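Local coordinates for protein D-ribulose-5-phosphate 3-epimerase, putative (Plasmodium falciparum, PDB 1TQX) that probably interconverts D-ribulose 5-phosphate and D-xylulose 5-phosphate as a zinc-binding, metal-dependent 3-epimerase, at residues 144-149 against 154-159. Sequence-based numbering, arbitrary orientation.
Sequences VMTVEP and QSFMHD
Thr146 and Met157 bring the two segments together: their CA atoms lie 5.2 Å apart, and the amide N of Met157 donates a hydrogen bond of 2.9 Å to Thr146 O. Past the end of strand 141-145 the chain swings out and returns, so that the touching parts of 144-149 and 154-159 run 127° apart, crossing rather than pairing as antiparallel strands. A second bond ties the far side of this excursion, with Gln154 NE2 donating a hydrogen bond to Glu148 O at 2.8 Å and an N-H...O angle of 149°. The donor stands slightly off the carbonyl plane. Beyond CG the Gln154 chain is extended, which carries its amide across the Val147 side chain at about a right angle; the same NE2 also bonds Phe151 O, so one amide nitrogen grips two backbone carbonyls of the loop. Val147 CG2 is the branch that lies against the Gln154 amide. Met157 CB and CG each lie 3.2 Å from Thr146 O, and SD comes to 3.9 Å from Val147 CA. Thr146 itself meets Phe156 obliquely, its methyl CG2 3.6 Å from Phe156 CE1. Its hydroxyl OG1, set between the backbone N and carbonyl carbon (chi1 46°), bonds Gly180 O next to the metal ligand Asp179, while Met161 of helix 161-170 packs against both Thr146 and Phe156. This is the loop that follows the sixth strand of a TIM barrel, at the C-terminal mouth of the barrel, where the zinc is bound. Its intervening residues, Gly150 to Gly153, are predicted to bind substrate, and a sulfate ion near Val147 is consistent with a pocket there.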
# COMPACT_ATOMS: atom_id res chain seq x y z
N VAL A 144 3.30 -1.90 -6.15
CA VAL A 144 4.45 -1.55 -6.97
C VAL A 144 5.07 -0.27 -6.41
O VAL A 144 4.48 0.81 -6.53
CB VAL A 144 4.04 -1.31 -8.45
CG1 VAL A 144 5.23 -0.82 -9.26
CG2 VAL A 144 3.47 -2.59 -9.06
N MET A 145 6.23 -0.38 -5.78
CA MET A 145 6.90 0.80 -5.24
C MET A 145 7.34 1.66 -6.41
O MET A 145 7.98 1.16 -7.34
CB MET A 145 8.13 0.42 -4.42
CG MET A 145 7.86 -0.26 -3.08
SD MET A 145 6.82 0.72 -1.97
CE MET A 145 7.80 2.19 -1.75
N THR A 146 7.00 2.95 -6.38
CA THR A 146 7.40 3.85 -7.44
C THR A 146 8.53 4.75 -6.94
O THR A 146 8.88 5.76 -7.56
CB THR A 146 6.22 4.70 -7.95
OG1 THR A 146 5.48 5.23 -6.85
CG2 THR A 146 5.29 3.84 -8.82
N VAL A 147 9.10 4.36 -5.80
CA VAL A 147 10.22 5.06 -5.19
C VAL A 147 10.96 4.06 -4.30
O VAL A 147 10.42 3.01 -3.96
CB VAL A 147 9.73 6.25 -4.33
CG1 VAL A 147 9.22 5.76 -2.97
CG2 VAL A 147 10.85 7.23 -4.15
N GLU A 148 12.21 4.37 -3.96
CA GLU A 148 13.01 3.50 -3.08
C GLU A 148 12.36 3.62 -1.70
O GLU A 148 12.40 4.69 -1.08
CB GLU A 148 14.46 3.98 -3.05
CG GLU A 148 15.13 4.00 -4.43
CD GLU A 148 16.31 4.96 -4.52
OE1 GLU A 148 17.28 4.81 -3.74
OE2 GLU A 148 16.27 5.87 -5.38
N PRO A 149 11.77 2.53 -1.18
CA PRO A 149 11.11 2.55 0.13
C PRO A 149 11.94 2.97 1.34
O PRO A 149 13.13 2.67 1.42
CB PRO A 149 10.57 1.13 0.26
CG PRO A 149 11.58 0.32 -0.47
CD PRO A 149 11.85 1.16 -1.71
N GLN A 154 10.06 11.69 -1.87
CA GLN A 154 10.90 11.40 -3.03
C GLN A 154 10.10 11.50 -4.33
O GLN A 154 8.87 11.54 -4.30
CB GLN A 154 11.50 10.00 -2.92
CG GLN A 154 12.17 9.72 -1.59
CD GLN A 154 12.79 8.34 -1.55
OE1 GLN A 154 13.75 8.06 -2.26
NE2 GLN A 154 12.23 7.46 -0.73
N SER A 155 10.80 11.52 -5.47
CA SER A 155 10.14 11.66 -6.76
C SER A 155 9.67 10.36 -7.43
O SER A 155 10.37 9.35 -7.44
CB SER A 155 11.04 12.43 -7.73
OG SER A 155 12.24 11.73 -7.97
N PHE A 156 8.48 10.43 -8.01
CA PHE A 156 7.84 9.32 -8.71
C PHE A 156 8.73 8.79 -9.84
O PHE A 156 9.22 9.57 -10.67
CB PHE A 156 6.51 9.82 -9.29
CG PHE A 156 5.74 8.81 -10.10
CD1 PHE A 156 4.97 7.84 -9.47
CD2 PHE A 156 5.75 8.88 -11.49
CE1 PHE A 156 4.21 6.94 -10.22
CE2 PHE A 156 4.98 7.99 -12.25
CZ PHE A 156 4.21 7.02 -11.61
N MET A 157 8.95 7.48 -9.87
CA MET A 157 9.76 6.86 -10.91
C MET A 157 8.86 6.41 -12.05
O MET A 157 8.20 5.37 -11.95
CB MET A 157 10.52 5.66 -10.34
CG MET A 157 11.54 6.03 -9.28
SD MET A 157 12.23 4.58 -8.47
CE MET A 157 13.18 3.85 -9.82
N HIS A 158 8.82 7.19 -13.12
CA HIS A 158 7.98 6.87 -14.26
C HIS A 158 8.35 5.55 -14.93
O HIS A 158 7.52 4.91 -15.57
CB HIS A 158 8.06 8.01 -15.29
CG HIS A 158 7.01 7.94 -16.36
ND1 HIS A 158 6.93 6.89 -17.26
CD2 HIS A 158 5.99 8.78 -16.67
CE1 HIS A 158 5.91 7.10 -18.08
NE2 HIS A 158 5.33 8.24 -17.74
N ASP A 159 9.60 5.12 -14.76
CA ASP A 159 10.05 3.87 -15.37
C ASP A 159 9.47 2.61 -14.71
O ASP A 159 9.74 1.50 -15.14
CB ASP A 159 11.58 3.81 -15.38
CG ASP A 159 12.18 3.74 -14.00
OD1 ASP A 159 11.61 4.33 -13.06
OD2 ASP A 159 13.25 3.11 -13.85